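PDB 2QZQ: axin interactor, dorsalization-associated protein from Danio rerio, which acts as a ventralizing factor in the embryo, binding axin and disrupting its homodimers so that axin-mediated JNK activation is inhibited. Local coordinates for residues F90-P95 against F99-C104; E121-P126 against K132-L137. All coordinates share one frame; numbering follows the deposited sequence.

Interaction 1: F90-P95 against F99-C104; sequences FKHYKP and FTSTKC
Phe90 and Lys103 lie side by side and point the same way, the lysine laying its aliphatic part along the ring: CB of Lys103 sits in the ring plane at the edge, 3.9 Å from CD2 of Phe90. With CG of Lys103 anti to the backbone N (chi1 -177°), the chain runs out between Phe90 and His92, and its ammonium goes on to a salt bridge with Asp27. The imidazole of His92 crosses this chain obliquely. SG of Cys104 meets the Phe90 ring from an oblique direction, a sulfur-aromatic contact 5.3 Å from SG to the Phe90 ring centroid, and Leu25 touches both residues. Phe90, His92 and Cys104 lie on one face of an antiparallel beta hairpin, two adjacent strands of the C-terminal, C2-type domain of this protein, with Lys103 reaching in beside them. A beta bulge interrupts the register: Phe90 pairs with Cys104 but Lys91 with Thr102, and the extra residue, Lys103, donates its N-H to Phe90 O at 2.9 Å. Beyond the bulge, His92 and Ser101 form a hydrogen-bonded pair, with His92 N to Ser101 O at 3.0 Å and Ser101 N to His92 O at 2.9 Å. CD of Lys94 is pressed against CB of Ser101 at 3.4 Å, tighter than usual for two carbons. On the other face, Lys91 crosses Thr102, its extended chain passing the hydroxyl with CE 3.6 Å from Thr102 OG1, while its CB packs against CG2 of Thr100. An alanine in place of Lys91 would keep that CB but would probably leave Thr37 OG1 without its ammonium partner and uncover the side of Thr102 along which the methylenes run. Tyr35, on neighbouring strand 34-41, touches both Lys91 and Thr100.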
loop_
_atom_site.group_PDB
_atom_site.type_symbol
_atom_site.label_atom_id
_atom_site.label_comp_id
_atom_site.label_asym_id
_atom_site.label_seq_id
_atom_site.Cartn_x
_atom_site.Cartn_y
_atom_site.Cartn_z
ATOM N N PHE A 90 4.468 -2.587 -4.336
ATOM C CA PHE A 90 5.849 -2.655 -3.917
ATOM C C PHE A 90 6.723 -2.563 -5.161
ATOM O O PHE A 90 6.585 -3.358 -6.092
ATOM C CB PHE A 90 6.115 -3.943 -3.169
ATOM C CG PHE A 90 7.557 -4.124 -2.763
ATOM C CD1 PHE A 90 7.999 -3.683 -1.536
ATOM C CD2 PHE A 90 8.467 -4.733 -3.641
ATOM C CE1 PHE A 90 9.347 -3.859 -1.172
ATOM C CE2 PHE A 90 9.778 -4.907 -3.301
ATOM C CZ PHE A 90 10.229 -4.474 -2.052
ATOM N N LYS A 91 7.589 -1.546 -5.166
ATOM C CA LYS A 91 8.446 -1.256 -6.312
ATOM C C LYS A 91 9.908 -1.294 -5.906
ATOM O O LYS A 91 10.255 -1.018 -4.756
ATOM C CB LYS A 91 8.080 0.104 -6.872
ATOM C CG LYS A 91 6.661 0.120 -7.528
ATOM C CD LYS A 91 6.317 1.478 -8.051
ATOM C CE LYS A 91 4.884 1.557 -8.514
ATOM N NZ LYS A 91 4.549 2.978 -8.854
ATOM N N HIS A 92 10.774 -1.624 -6.867
ATOM C CA HIS A 92 12.188 -1.792 -6.590
ATOM C C HIS A 92 12.970 -1.641 -7.902
ATOM O O HIS A 92 12.404 -1.757 -9.016
ATOM C CB HIS A 92 12.483 -3.126 -5.857
ATOM C CG HIS A 92 12.244 -4.354 -6.693
ATOM N ND1 HIS A 92 11.007 -4.682 -7.213
ATOM C CD2 HIS A 92 13.091 -5.318 -7.119
ATOM C CE1 HIS A 92 11.107 -5.791 -7.923
ATOM N NE2 HIS A 92 12.359 -6.201 -7.874
ATOM N N TYR A 93 14.260 -1.370 -7.742
ATOM C CA TYR A 93 15.149 -1.131 -8.885
ATOM C C TYR A 93 15.732 -2.451 -9.350
ATOM O O TYR A 93 16.354 -3.147 -8.556
ATOM C CB TYR A 93 16.304 -0.209 -8.448
ATOM C CG TYR A 93 17.334 0.015 -9.547
ATOM C CD1 TYR A 93 17.033 0.833 -10.628
ATOM C CD2 TYR A 93 18.584 -0.610 -9.502
ATOM C CE1 TYR A 93 17.971 1.063 -11.660
ATOM C CE2 TYR A 93 19.529 -0.386 -10.516
ATOM C CZ TYR A 93 19.211 0.440 -11.592
ATOM O OH TYR A 93 20.128 0.664 -12.614
ATOM N N LYS A 94 15.570 -2.774 -10.635
ATOM C CA LYS A 94 16.119 -4.029 -11.191
ATOM C C LYS A 94 17.453 -3.729 -11.882
ATOM O O LYS A 94 17.477 -3.085 -12.950
ATOM C CB LYS A 94 15.144 -4.671 -12.179
ATOM C CG LYS A 94 13.869 -5.209 -11.528
ATOM C CD LYS A 94 13.012 -5.881 -12.585
ATOM C CE LYS A 94 13.020 -7.411 -12.468
ATOM N NZ LYS A 94 11.778 -7.961 -13.137
ATOM N N PRO A 95 18.572 -4.156 -11.267
ATOM C CA PRO A 95 19.871 -3.693 -11.787
ATOM C C PRO A 95 20.238 -4.190 -13.182
ATOM O O PRO A 95 21.026 -3.523 -13.880
ATOM C CB PRO A 95 20.879 -4.229 -10.746
ATOM C CG PRO A 95 20.066 -4.574 -9.558
ATOM C CD PRO A 95 18.738 -5.010 -10.084
ATOM N N PHE A 99 15.767 -0.140 -14.594
ATOM C CA PHE A 99 14.565 0.625 -14.294
ATOM C C PHE A 99 13.855 0.069 -13.064
ATOM O O PHE A 99 14.182 -1.002 -12.586
ATOM C CB PHE A 99 13.604 0.682 -15.501
ATOM C CG PHE A 99 13.157 -0.664 -16.016
ATOM C CD1 PHE A 99 13.420 -1.029 -17.336
ATOM C CD2 PHE A 99 12.420 -1.542 -15.218
ATOM C CE1 PHE A 99 12.988 -2.274 -17.846
ATOM C CE2 PHE A 99 11.988 -2.779 -15.705
ATOM C CZ PHE A 99 12.273 -3.144 -17.023
ATOM N N THR A 100 12.856 0.819 -12.610
ATOM C CA THR A 100 11.991 0.430 -11.493
ATOM C C THR A 100 10.839 -0.453 -11.956
ATOM O O THR A 100 10.181 -0.160 -12.956
ATOM C CB THR A 100 11.419 1.675 -10.832
ATOM O OG1 THR A 100 12.503 2.421 -10.281
ATOM C CG2 THR A 100 10.403 1.302 -9.677
ATOM N N SER A 101 10.610 -1.537 -11.220
ATOM C CA SER A 101 9.624 -2.541 -11.582
ATOM C C SER A 101 8.662 -2.634 -10.391
ATOM O O SER A 101 9.068 -2.459 -9.249
ATOM C CB SER A 101 10.321 -3.883 -11.810
ATOM O OG SER A 101 9.413 -4.985 -11.990
ATOM N N THR A 102 7.389 -2.850 -10.688
ATOM C CA THR A 102 6.412 -3.234 -9.680
ATOM C C THR A 102 6.527 -4.746 -9.542
ATOM O O THR A 102 6.396 -5.467 -10.516
ATOM C CB THR A 102 4.995 -2.895 -10.124
ATOM O OG1 THR A 102 4.912 -1.499 -10.403
ATOM C CG2 THR A 102 4.011 -3.243 -9.021
ATOM N N LYS A 103 6.823 -5.220 -8.340
ATOM C CA LYS A 103 6.988 -6.641 -8.088
ATOM C C LYS A 103 5.647 -7.273 -7.766
ATOM O O LYS A 103 5.312 -8.371 -8.221
ATOM C CB LYS A 103 7.887 -6.800 -6.867
ATOM C CG LYS A 103 8.231 -8.245 -6.487
ATOM C CD LYS A 103 9.291 -8.177 -5.372
ATOM C CE LYS A 103 9.774 -9.532 -4.985
ATOM N NZ LYS A 103 10.668 -10.033 -6.075
ATOM N N CYS A 104 4.876 -6.578 -6.943
ATOM C CA CYS A 104 3.647 -7.173 -6.413
ATOM C C CYS A 104 2.805 -6.072 -5.814
ATOM O O CYS A 104 3.257 -4.933 -5.678
ATOM C CB CYS A 104 4.001 -8.239 -5.362
ATOM S SG CYS A 104 5.034 -7.597 -3.977
#

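Interaction 2: E121-P126 against K132-L137; sequences ELYKKP and KKLNLL
Leu134 lays its CB over one face of the Tyr123 ring, a CH-pi contact with CB 3.9 Å from the ring centroid and displaced toward the rim. CD1 of Leu134 reaches on toward CZ and CE2 of Tyr123, while CD1 of Leu136 approaches CE1 of the same ring at 3.9 Å. The Leu136 side chain first leads away from the strand; CG anti to its backbone N (chi1 -172°) and a bend at chi2 bring CD1 back to Tyr123 and to CG of Glu121, whose chain it crosses at about a right angle. Next to this cluster, CD2 of Leu137 packs on CB of Leu122, and CD1 of Leu137 on CG of Lys124. Phe105 and Phe107 of strand 99-109 extend the apolar patch beyond Leu134. The backbones join in a single bridge at Tyr123 and Leu136, through Leu137 N to Leu122 O at 2.9 Å and Lys124 N to Asn135 O at 2.8 Å; the Asn135 carbonyl points almost directly at its donor, whereas Leu122 O is met at an angle (C=O...N 141°). Thus the loop following strand 116-124 folds back onto the end of that strand in the C2-type domain. Farther out, one water links Lys124 O to Asn135 N, and another connects Lys124 NZ with Leu136 O. At the phenol end of Tyr123, OH donates to OE2 of Glu121 at 2.6 Å, using the anti lone pair of that oxygen. This short bond probably limits tilting of the ring under Leu134, so apolar contacts and carboxylate are likely to hold the tyrosine together, while water completes the polar edge at Lys124 and Asn135.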
loop_
_atom_site.group_PDB
_atom_site.type_symbol
_atom_site.label_atom_id
_atom_site.label_comp_id
_atom_site.label_asym_id
_atom_site.label_seq_id
_atom_site.Cartn_x
_atom_site.Cartn_y
_atom_site.Cartn_z
ATOM N N GLU A 121 -2.222 -10.090 2.013
ATOM C CA GLU A 121 -1.446 -10.912 1.072
ATOM C C GLU A 121 -1.025 -10.147 -0.191
ATOM O O GLU A 121 -1.673 -9.156 -0.606
ATOM C CB GLU A 121 -2.248 -12.179 0.691
ATOM C CG GLU A 121 -3.402 -11.938 -0.317
ATOM C CD GLU A 121 -4.713 -11.476 0.331
ATOM O OE1 GLU A 121 -4.706 -11.007 1.486
ATOM O OE2 GLU A 121 -5.759 -11.546 -0.349
ATOM N N LEU A 122 0.044 -10.632 -0.820
ATOM C CA LEU A 122 0.576 -9.994 -2.023
ATOM C C LEU A 122 0.218 -10.785 -3.278
ATOM O O LEU A 122 0.288 -12.018 -3.286
ATOM C CB LEU A 122 2.102 -9.832 -1.946
ATOM C CG LEU A 122 2.267 -8.853 -0.753
ATOM C CD1 LEU A 122 3.367 -9.181 0.186
ATOM C CD2 LEU A 122 2.184 -7.405 -1.160
ATOM N N TYR A 123 -0.085 -10.040 -4.330
ATOM C CA TYR A 123 -0.386 -10.601 -5.631
ATOM C C TYR A 123 0.675 -10.172 -6.617
ATOM O O TYR A 123 1.214 -9.087 -6.494
ATOM C CB TYR A 123 -1.774 -10.132 -6.079
ATOM C CG TYR A 123 -2.841 -10.745 -5.195
ATOM C CD1 TYR A 123 -3.136 -12.106 -5.289
ATOM C CD2 TYR A 123 -3.493 -9.991 -4.220
ATOM C CE1 TYR A 123 -4.068 -12.712 -4.466
ATOM C CE2 TYR A 123 -4.434 -10.585 -3.376
ATOM C CZ TYR A 123 -4.704 -11.951 -3.503
ATOM O OH TYR A 123 -5.656 -12.538 -2.699
ATOM N N LYS A 124 0.970 -11.035 -7.583
ATOM C CA LYS A 124 2.032 -10.795 -8.562
ATOM C C LYS A 124 1.663 -9.641 -9.496
ATOM O O LYS A 124 0.474 -9.455 -9.844
ATOM C CB LYS A 124 2.258 -12.051 -9.403
ATOM C CG LYS A 124 2.701 -13.274 -8.666
ATOM C CD LYS A 124 2.861 -14.443 -9.613
ATOM C CE LYS A 124 3.599 -15.623 -8.936
ATOM N NZ LYS A 124 3.459 -16.914 -9.715
ATOM N N LYS A 125 2.670 -8.861 -9.883
ATOM C CA LYS A 125 2.562 -7.912 -10.984
ATOM C C LYS A 125 2.067 -8.652 -12.244
ATOM O O LYS A 125 2.241 -9.878 -12.334
ATOM C CB LYS A 125 3.933 -7.260 -11.279
ATOM C CG LYS A 125 5.079 -8.237 -11.539
ATOM C CD LYS A 125 5.442 -8.375 -13.026
ATOM C CE LYS A 125 5.893 -7.054 -13.628
ATOM N NZ LYS A 125 7.076 -6.507 -12.899
ATOM N N PRO A 126 1.428 -7.928 -13.193
ATOM C CA PRO A 126 1.115 -6.487 -13.160
ATOM C C PRO A 126 -0.076 -6.188 -12.253
ATOM O O PRO A 126 -0.966 -7.026 -12.078
ATOM C CB PRO A 126 0.759 -6.153 -14.623
ATOM C CG PRO A 126 0.279 -7.426 -15.202
ATOM C CD PRO A 126 0.923 -8.572 -14.425
ATOM N N LYS A 132 -9.764 -7.868 -10.457
ATOM C CA LYS A 132 -10.632 -8.882 -11.063
ATOM C C LYS A 132 -9.920 -10.222 -11.232
ATOM O O LYS A 132 -10.541 -11.275 -11.113
ATOM C CB LYS A 132 -11.071 -8.390 -12.447
ATOM C CG LYS A 132 -11.972 -7.155 -12.464
ATOM C CD LYS A 132 -13.040 -7.250 -11.416
ATOM C CE LYS A 132 -14.352 -6.642 -11.887
ATOM N NZ LYS A 132 -15.429 -7.301 -11.094
ATOM N N LYS A 133 -8.634 -10.174 -11.558
ATOM C CA LYS A 133 -7.843 -11.382 -11.766
ATOM C C LYS A 133 -6.564 -11.297 -10.953
ATOM O O LYS A 133 -5.758 -10.413 -11.183
ATOM C CB LYS A 133 -7.514 -11.598 -13.244
ATOM C CG LYS A 133 -8.635 -12.238 -14.056
ATOM C CD LYS A 133 -8.362 -12.178 -15.577
ATOM C CE LYS A 133 -7.254 -13.112 -16.003
ATOM N NZ LYS A 133 -7.315 -13.192 -17.510
ATOM N N LEU A 134 -6.403 -12.224 -10.010
ATOM C CA LEU A 134 -5.317 -12.192 -9.008
ATOM C C LEU A 134 -4.469 -13.468 -8.998
ATOM O O LEU A 134 -4.998 -14.582 -8.973
ATOM C CB LEU A 134 -5.909 -11.927 -7.610
ATOM C CG LEU A 134 -6.831 -10.694 -7.487
ATOM C CD1 LEU A 134 -7.525 -10.608 -6.141
ATOM C CD2 LEU A 134 -6.028 -9.375 -7.766
ATOM N N ASN A 135 -3.145 -13.295 -8.966
ATOM C CA ASN A 135 -2.204 -14.406 -8.914
ATOM C C ASN A 135 -1.389 -14.222 -7.649
ATOM O O ASN A 135 -0.689 -13.232 -7.520
ATOM C CB ASN A 135 -1.318 -14.397 -10.156
ATOM C CG ASN A 135 -2.139 -14.431 -11.457
ATOM O OD1 ASN A 135 -2.100 -13.493 -12.261
ATOM N ND2 ASN A 135 -2.926 -15.479 -11.623
ATOM N N LEU A 136 -1.556 -15.136 -6.703
ATOM C CA LEU A 136 -0.902 -15.018 -5.381
ATOM C C LEU A 136 0.595 -15.131 -5.539
ATOM O O LEU A 136 1.091 -16.034 -6.221
ATOM C CB LEU A 136 -1.430 -16.103 -4.429
ATOM C CG LEU A 136 -0.993 -16.016 -2.952
ATOM C CD1 LEU A 136 -1.536 -14.752 -2.322
ATOM C CD2 LEU A 136 -1.502 -17.220 -2.164
ATOM N N LEU A 137 1.335 -14.222 -4.897
ATOM C CA LEU A 137 2.788 -14.262 -4.981
ATOM C C LEU A 137 3.396 -15.508 -4.300
ATOM O O LEU A 137 4.258 -16.182 -4.860
ATOM C CB LEU A 137 3.387 -12.956 -4.393
ATOM C CG LEU A 137 4.905 -12.779 -4.510
ATOM C CD1 LEU A 137 5.331 -12.636 -5.935
ATOM C CD2 LEU A 137 5.341 -11.555 -3.712
HETATM O O HOH W 1 -2.039 -10.691 -9.711
HETATM O O HOH W 2 0.775 -17.202 -8.666
HETATM O O HOH W 3 -0.035 -11.573 -12.687
#

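Overall arrangement
From the N terminus, the chain reaches strand 85-94, turns through a short connection and returns along strand 99-109; interaction 1 closes this hairpin. Strand 116-124 then runs beside strand 99-109, and interaction 2 closes the next loop, where 132-137 folds back on the end of that strand before strand 144-151 begins. The contacts follow in series, neither nested nor crossed, with centres about 15 Å apart. They meet across the neighbouring strands: Lys125 NZ probably bonds Thr102 O, and Lys125 N Lys103 O, while Leu25 touches Phe90, Cys104, Leu122 and Leu137. Together they tie three consecutive strands and a surface loop of the C2-type domain.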